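Local coordinates for cycloserine biosynthesis protein DcsG (Streptomyces lavendulae, PDB 6JIL) that catalyses the ATP-dependent cyclisation of O-ureido-D-serine to the antibiotic D-cycloserine, using magnesium ions as cofactor, at residues Ala25-Val29 with Ala286-Gln291; Thr187-Phe191 with Gln229-Ala234; Leu217-Ala222 with Ser276-Phe281. One frame throughout, in Å; residues are numbered along the deposited sequence.

Contact 1. Residues Ala25-Val29 with Ala286-Gln291; sequences ACRTV and ALRFAQ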
# COMPACT_ATOMS: atom_id res chain seq x y z
N ALA A 25 21.54 -0.57 7.40
CA ALA A 25 21.89 -0.46 5.98
C ALA A 25 22.28 0.98 5.67
O ALA A 25 23.22 1.23 4.92
CB ALA A 25 20.70 -0.88 5.12
N CYS A 26 21.54 1.93 6.24
CA CYS A 26 21.84 3.34 6.02
C CYS A 26 23.24 3.63 6.52
O CYS A 26 24.00 4.37 5.90
CB CYS A 26 20.84 4.24 6.75
SG CYS A 26 19.29 4.41 5.85
N ARG A 27 23.56 3.03 7.66
CA ARG A 27 24.86 3.18 8.29
C ARG A 27 25.92 2.65 7.33
O ARG A 27 26.98 3.25 7.17
CB ARG A 27 24.88 2.39 9.60
CG ARG A 27 26.03 2.69 10.55
CD ARG A 27 26.11 1.63 11.65
NE ARG A 27 24.83 1.47 12.35
CZ ARG A 27 24.33 2.36 13.20
NH1 ARG A 27 24.99 3.47 13.47
NH2 ARG A 27 23.14 2.16 13.75
N THR A 28 25.62 1.53 6.68
CA THR A 28 26.57 0.92 5.76
C THR A 28 26.79 1.74 4.48
O THR A 28 27.86 1.68 3.89
CB THR A 28 26.16 -0.53 5.38
OG1 THR A 28 24.95 -0.50 4.62
CG2 THR A 28 25.92 -1.36 6.63
N VAL A 29 25.80 2.52 4.05
CA VAL A 29 26.00 3.33 2.85
C VAL A 29 26.34 4.77 3.21
O VAL A 29 26.20 5.68 2.40
CB VAL A 29 24.77 3.28 1.92
CG1 VAL A 29 24.50 1.84 1.49
CG2 VAL A 29 23.56 3.88 2.60
N ALA A 286 17.51 -4.83 2.70
CA ALA A 286 17.79 -3.56 3.35
C ALA A 286 18.96 -2.83 2.70
O ALA A 286 18.94 -1.61 2.58
CB ALA A 286 18.06 -3.78 4.83
N LEU A 287 19.98 -3.58 2.29
CA LEU A 287 21.15 -2.97 1.66
C LEU A 287 20.76 -2.39 0.31
O LEU A 287 21.20 -1.31 -0.07
CB LEU A 287 22.27 -4.01 1.49
CG LEU A 287 23.54 -3.55 0.76
CD1 LEU A 287 24.16 -2.37 1.51
CD2 LEU A 287 24.55 -4.70 0.66
N ARG A 288 19.92 -3.12 -0.42
CA ARG A 288 19.47 -2.66 -1.72
C ARG A 288 18.64 -1.39 -1.58
O ARG A 288 18.62 -0.53 -2.46
CB ARG A 288 18.63 -3.72 -2.42
CG ARG A 288 19.29 -5.06 -2.58
CD ARG A 288 18.51 -5.85 -3.58
NE ARG A 288 18.99 -7.22 -3.72
CZ ARG A 288 18.70 -8.00 -4.76
NH1 ARG A 288 17.96 -7.53 -5.76
NH2 ARG A 288 19.16 -9.24 -4.80
N PHE A 289 17.95 -1.27 -0.45
CA PHE A 289 17.13 -0.09 -0.22
C PHE A 289 18.03 1.10 0.10
O PHE A 289 17.89 2.17 -0.49
CB PHE A 289 16.16 -0.36 0.94
CG PHE A 289 15.13 0.71 1.13
CD1 PHE A 289 14.94 1.69 0.17
CD2 PHE A 289 14.34 0.72 2.27
CE1 PHE A 289 13.97 2.67 0.34
CE2 PHE A 289 13.37 1.69 2.45
CZ PHE A 289 13.18 2.67 1.48
N ALA A 290 18.98 0.89 1.01
CA ALA A 290 19.91 1.96 1.39
C ALA A 290 20.72 2.41 0.18
O ALA A 290 20.97 3.60 0.01
CB ALA A 290 20.83 1.48 2.49
N GLN A 291 21.13 1.47 -0.66
CA GLN A 291 21.91 1.83 -1.84
C GLN A 291 21.08 2.67 -2.80
O GLN A 291 21.57 3.68 -3.33
CB GLN A 291 22.43 0.57 -2.55
CG GLN A 291 23.59 -0.08 -1.81
CD GLN A 291 24.11 -1.33 -2.51
OE1 GLN A 291 23.39 -2.31 -2.66
NE2 GLN A 291 25.36 -1.28 -2.94
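The last turn of helix 19-28, with Ala-25, packs against the early turns of helix 285-296, and the CA atoms of Ala-25 and Leu-287 lie only 5.1 Å apart. Small residues face each other where the backbones come close. Ala-25 and Ala-290 each direct CB at the opposing helix, and their CB atoms meet at 3.5 Å. The same methyl of Ala-25 also rests on the backbone of the partner, with CB 3.2 Å from the carbonyl O of Ala-286. Ala-290 returns the contact. Its CB sits 3.4 Å from the carbonyl O of Ala-25, so each methyl touches the main chain of the other helix.

Val-29 is the first residue past the end of its helix and adds a branched side chain to the alanine pair. Its CG2 lies between the backbone N and the carbonyl carbon (chi1 of CG1 -60°) and reaches CB of Ala-290 at 3.6 Å. The other branch, CG1, meets the aliphatic part of Gln-291 at CG, 3.9 Å away, and the two side chains cross at about a right angle. Leu-287 works at the outer margin. Its CG stands anti to the backbone N (chi1 176°), which brings CD1 to 3.7 Å from OG1 of Thr-28. CD1 also approaches CG1 of Val-29 more loosely, at 4.2 Å.

Arg-27 forms a salt bridge with Glu-24 of its own helix, and Arg-288 with Asp-284 just before helix 285-296. The contact joins helix 19-28, which links two strands of the N-terminal parallel sheet, to a helix of the ATP-grasp range, away from the annotated sites. No hydrogen bond joins the two segments. The helices are therefore held here by close apolar packing, buried at Ala-25 and Ala-290 and exposed at Thr-28, Leu-287 and Gln-291.

Contact 2. Residues Thr187-Phe191 with Gln229-Ala234; sequences TDLTF and QRAVAA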
# COMPACT_ATOMS: atom_id res chain seq x y z
N THR A 187 0.74 -12.87 -2.42
CA THR A 187 2.19 -12.76 -2.50
C THR A 187 2.56 -11.29 -2.65
O THR A 187 2.07 -10.61 -3.56
CB THR A 187 2.74 -13.57 -3.70
OG1 THR A 187 2.30 -14.93 -3.60
CG2 THR A 187 4.27 -13.56 -3.69
N ASP A 188 3.41 -10.81 -1.75
CA ASP A 188 3.85 -9.42 -1.74
C ASP A 188 5.30 -9.29 -2.21
O ASP A 188 6.22 -9.73 -1.51
CB ASP A 188 3.70 -8.84 -0.33
CG ASP A 188 2.24 -8.77 0.13
OD1 ASP A 188 1.36 -9.35 -0.54
OD2 ASP A 188 1.98 -8.14 1.18
N LEU A 189 5.50 -8.69 -3.38
CA LEU A 189 6.84 -8.52 -3.95
C LEU A 189 7.42 -7.13 -3.69
O LEU A 189 6.74 -6.12 -3.85
CB LEU A 189 6.82 -8.77 -5.46
CG LEU A 189 6.46 -10.16 -6.01
CD1 LEU A 189 4.98 -10.46 -5.78
CD2 LEU A 189 6.77 -10.20 -7.51
N THR A 190 8.69 -7.09 -3.29
CA THR A 190 9.36 -5.84 -3.02
C THR A 190 10.37 -5.53 -4.11
O THR A 190 11.16 -6.39 -4.51
CB THR A 190 10.07 -5.90 -1.67
OG1 THR A 190 9.08 -5.99 -0.64
CG2 THR A 190 10.92 -4.68 -1.45
N PHE A 191 10.34 -4.29 -4.60
CA PHE A 191 11.24 -3.84 -5.65
C PHE A 191 12.05 -2.63 -5.23
O PHE A 191 11.58 -1.79 -4.45
CB PHE A 191 10.46 -3.47 -6.91
CG PHE A 191 9.98 -4.64 -7.71
CD1 PHE A 191 9.00 -5.49 -7.20
CD2 PHE A 191 10.46 -4.86 -9.00
CE1 PHE A 191 8.51 -6.53 -7.98
CE2 PHE A 191 9.97 -5.90 -9.78
CZ PHE A 191 8.99 -6.74 -9.27
N GLN A 229 4.47 -13.58 -11.60
CA GLN A 229 4.20 -12.63 -10.53
C GLN A 229 5.12 -11.43 -10.64
O GLN A 229 4.68 -10.29 -10.56
CB GLN A 229 4.34 -13.33 -9.18
CG GLN A 229 3.37 -14.48 -8.99
CD GLN A 229 3.51 -15.16 -7.64
OE1 GLN A 229 4.59 -15.64 -7.29
NE2 GLN A 229 2.42 -15.20 -6.88
N ARG A 230 6.41 -11.70 -10.85
CA ARG A 230 7.39 -10.62 -10.97
C ARG A 230 7.10 -9.82 -12.23
O ARG A 230 7.29 -8.60 -12.26
CB ARG A 230 8.80 -11.20 -11.00
CG ARG A 230 9.18 -11.89 -9.71
CD ARG A 230 10.64 -12.28 -9.67
NE ARG A 230 10.95 -13.43 -10.51
CZ ARG A 230 12.15 -13.97 -10.61
NH1 ARG A 230 13.17 -13.47 -9.92
NH2 ARG A 230 12.35 -15.02 -11.41
N ALA A 231 6.63 -10.50 -13.26
CA ALA A 231 6.29 -9.84 -14.51
C ALA A 231 5.13 -8.87 -14.30
O ALA A 231 5.15 -7.74 -14.80
CB ALA A 231 5.93 -10.88 -15.57
N VAL A 232 4.11 -9.30 -13.56
CA VAL A 232 2.96 -8.44 -13.31
C VAL A 232 3.36 -7.28 -12.40
O VAL A 232 3.04 -6.12 -12.68
CB VAL A 232 1.79 -9.23 -12.68
CG1 VAL A 232 0.74 -8.27 -12.14
CG2 VAL A 232 1.15 -10.14 -13.72
N ALA A 233 4.08 -7.59 -11.33
CA ALA A 233 4.52 -6.57 -10.39
C ALA A 233 5.30 -5.47 -11.10
O ALA A 233 5.08 -4.29 -10.85
CB ALA A 233 5.39 -7.20 -9.30
N ALA A 234 6.23 -5.87 -11.97
CA ALA A 234 7.06 -4.92 -12.71
C ALA A 234 6.24 -4.08 -13.68
O ALA A 234 6.62 -2.95 -13.99
CB ALA A 234 8.15 -5.66 -13.48
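Leu-189 points from strand 187-191 at helix 229-234, and its CB starts on the face of the sheet that the helix covers. CG lies anti to the carbonyl carbon (chi1 -64°), and from it CD2 makes the approach to the helix. CD2 comes to 3.5 Å from CA of Arg-230 and 3.7 Å from CG of the same residue, whose side chain crosses it at about a right angle. On another side CD2 meets CB of Ala-233 at 3.8 Å.

Phe-191 continues the row. Its CE1 lies 3.5 Å from CB of Ala-233, and the carbonyl O of Arg-230 is at the ring edge, near the ring plane. CE2 touches CB of Ala-234 at 4.1 Å. At the other end OG1 of Thr-187 is 3.3 Å from NE2 of Gln-229, while OE1 of Gln-229 accepts from the backbone N of Asp-226.

The strand and helix axes approach to 9.5 Å at an angle of 60°. Strand 186-192 is the central strand of a five-stranded antiparallel sheet, and helix 227-244 lies against one face of it. This is alpha/beta layer packing within the ATP-grasp fold.

Contact 3. Residues Leu217-Ala222 with Ser276-Phe281; sequences LDFRQA and SLNLTF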
# COMPACT_ATOMS: atom_id res chain seq x y z
N LEU A 217 3.72 -10.53 12.04
CA LEU A 217 4.80 -11.43 11.62
C LEU A 217 4.42 -12.90 11.43
O LEU A 217 4.92 -13.55 10.52
CB LEU A 217 5.99 -11.33 12.59
CG LEU A 217 6.75 -10.02 12.46
CD1 LEU A 217 7.89 -9.96 13.46
CD2 LEU A 217 7.27 -9.89 11.03
N ASP A 218 3.56 -13.42 12.29
CA ASP A 218 3.16 -14.82 12.16
C ASP A 218 2.34 -15.06 10.89
O ASP A 218 2.15 -16.20 10.46
CB ASP A 218 2.41 -15.27 13.41
CG ASP A 218 1.26 -14.36 13.76
OD1 ASP A 218 1.43 -13.12 13.71
OD2 ASP A 218 0.18 -14.89 14.11
N PHE A 219 1.86 -13.98 10.28
CA PHE A 219 1.08 -14.11 9.05
C PHE A 219 1.98 -14.00 7.82
O PHE A 219 1.49 -14.05 6.70
CB PHE A 219 -0.01 -13.04 8.97
CG PHE A 219 -1.22 -13.32 9.82
CD1 PHE A 219 -1.39 -12.71 11.05
CD2 PHE A 219 -2.19 -14.20 9.37
CE1 PHE A 219 -2.52 -12.96 11.82
CE2 PHE A 219 -3.33 -14.46 10.14
CZ PHE A 219 -3.49 -13.84 11.36
N ARG A 220 3.28 -13.86 8.04
CA ARG A 220 4.22 -13.72 6.92
C ARG A 220 5.33 -14.76 6.89
O ARG A 220 5.71 -15.31 7.91
CB ARG A 220 4.87 -12.34 6.95
CG ARG A 220 3.92 -11.22 7.31
CD ARG A 220 4.61 -9.88 7.21
NE ARG A 220 3.75 -8.83 7.74
CZ ARG A 220 3.80 -7.56 7.35
NH1 ARG A 220 4.67 -7.18 6.43
NH2 ARG A 220 2.99 -6.68 7.91
N GLN A 221 5.84 -15.02 5.69
CA GLN A 221 6.94 -15.95 5.50
C GLN A 221 7.58 -15.77 4.13
O GLN A 221 6.89 -15.55 3.13
CB GLN A 221 6.47 -17.40 5.69
CG GLN A 221 5.26 -17.80 4.91
CD GLN A 221 4.89 -19.25 5.16
OE1 GLN A 221 4.70 -19.67 6.30
NE2 GLN A 221 4.79 -20.04 4.08
N ALA A 222 8.91 -15.83 4.11
CA ALA A 222 9.69 -15.68 2.88
C ALA A 222 9.12 -16.51 1.73
O ALA A 222 8.77 -17.67 1.91
CB ALA A 222 11.15 -16.06 3.13
N SER A 276 5.39 -1.41 3.81
CA SER A 276 6.08 -2.32 4.69
C SER A 276 6.83 -3.05 3.57
O SER A 276 6.21 -3.45 2.57
CB SER A 276 5.11 -3.26 5.38
OG SER A 276 5.74 -4.46 5.77
N LEU A 277 8.13 -3.21 3.71
CA LEU A 277 8.92 -3.86 2.67
C LEU A 277 9.36 -5.30 2.94
O LEU A 277 9.82 -5.98 2.03
CB LEU A 277 10.14 -2.99 2.36
CG LEU A 277 9.78 -1.61 1.80
CD1 LEU A 277 10.95 -0.65 1.95
CD2 LEU A 277 9.39 -1.75 0.34
N ASN A 278 9.21 -5.76 4.19
CA ASN A 278 9.60 -7.12 4.58
C ASN A 278 11.11 -7.34 4.43
O ASN A 278 11.56 -8.41 4.03
CB ASN A 278 8.85 -8.16 3.74
CG ASN A 278 7.35 -8.09 3.93
OD1 ASN A 278 6.86 -8.11 5.05
ND2 ASN A 278 6.62 -8.02 2.83
N LEU A 279 11.88 -6.31 4.78
CA LEU A 279 13.34 -6.38 4.68
C LEU A 279 13.95 -7.55 5.43
O LEU A 279 14.91 -8.16 4.97
CB LEU A 279 13.96 -5.08 5.20
CG LEU A 279 13.55 -3.78 4.50
CD1 LEU A 279 14.28 -2.60 5.12
CD2 LEU A 279 13.85 -3.89 3.01
N THR A 280 13.38 -7.88 6.59
CA THR A 280 13.91 -8.96 7.42
C THR A 280 13.63 -10.36 6.88
O THR A 280 14.03 -11.36 7.49
CB THR A 280 13.39 -8.84 8.87
OG1 THR A 280 11.97 -9.01 8.91
CG2 THR A 280 13.73 -7.46 9.44
N PHE A 281 12.94 -10.45 5.74
CA PHE A 281 12.65 -11.74 5.13
C PHE A 281 13.57 -12.02 3.94
O PHE A 281 13.44 -13.04 3.28
CB PHE A 281 11.20 -11.82 4.64
CG PHE A 281 10.20 -12.04 5.72
CD1 PHE A 281 9.73 -10.98 6.48
CD2 PHE A 281 9.70 -13.32 5.97
CE1 PHE A 281 8.77 -11.18 7.47
CE2 PHE A 281 8.75 -13.53 6.95
CZ PHE A 281 8.28 -12.46 7.70
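Arg-220, an inferred active-site residue, reaches across to Ser-276 and Asn-278 with one nitrogen, NH1. Its chain is extended from CG to NE, and this carries the guanidinium to the partner loop. NH1 donates to OD1 of Asn-278 at 2.8 Å and to OG of Ser-276 at 3.0 Å. The two N-H...acceptor angles are 146° and 152°, so neither bond is straight. Both acceptors lie near the guanidinium plane, at its edge. The amide of Asn-278 is turned 76° from that plane. NH2 donates to the backbone O of Pro-215 and to a bound tartrate that probably came from the crystallisation liquor. The group is thus gripped from several directions, which probably fixes its rotation.

The ring of Phe-281 forms the other close part. It lies along the backbone from Arg-220 to Ala-222. CZ meets CB of Arg-220 at 3.5 Å, CE2 meets CA of Gln-221 at 3.4 Å, and CD2 comes to 3.2 Å from the backbone N of Ala-222. The outer side is looser. CD2 of Leu-217 reaches CE1 of Phe-281 at 4.1 Å, near the ring plane, and CB of Ala-222 lies 3.8 Å from the carbonyl O of Phe-281. Leu-217, Gln-221 and Ala-222 are exposed to solvent, whereas Asn-278 is buried.

Strand 220-223 is an outermost strand of the five-stranded sheet and pairs with strand 195-202. Ile-200 of that neighbour touches Arg-220, Asn-278 and Phe-281. The backbone O of Ser-276 accepts from Arg-254, another inferred active-site residue. Residues 276-281 run between strand 265-271, which carries the magnesium ligands Glu-269 and Glu-271, and helix 285-296. Further along this loop, Leu-279 packs on Leu-22 of helix 19-28.

Contact 2 has no exposed residue among those that touch, contact 1 is partly buried, with Ala-25, Cys-26 and Ala-290 inside and its margin exposed, and contact 3 is a surface contact that holds the inferred active-site residue Arg-220. Contacts 2 and 3 share the five-stranded sheet: one covers a face of its central strand, the other lies at its edge strand 220-223. They meet where OG1 of Thr-190 and the backbone O of Leu-277 form a probable hydrogen bond. The loop 276-281 also leads to contact 1, where Leu-277 packs on Phe-289 and Leu-279 on Ala-286. Contacts 1 and 2 do not touch. Packing is mainly apolar in both, whereas contact 3 adds arginine hydrogen bonds.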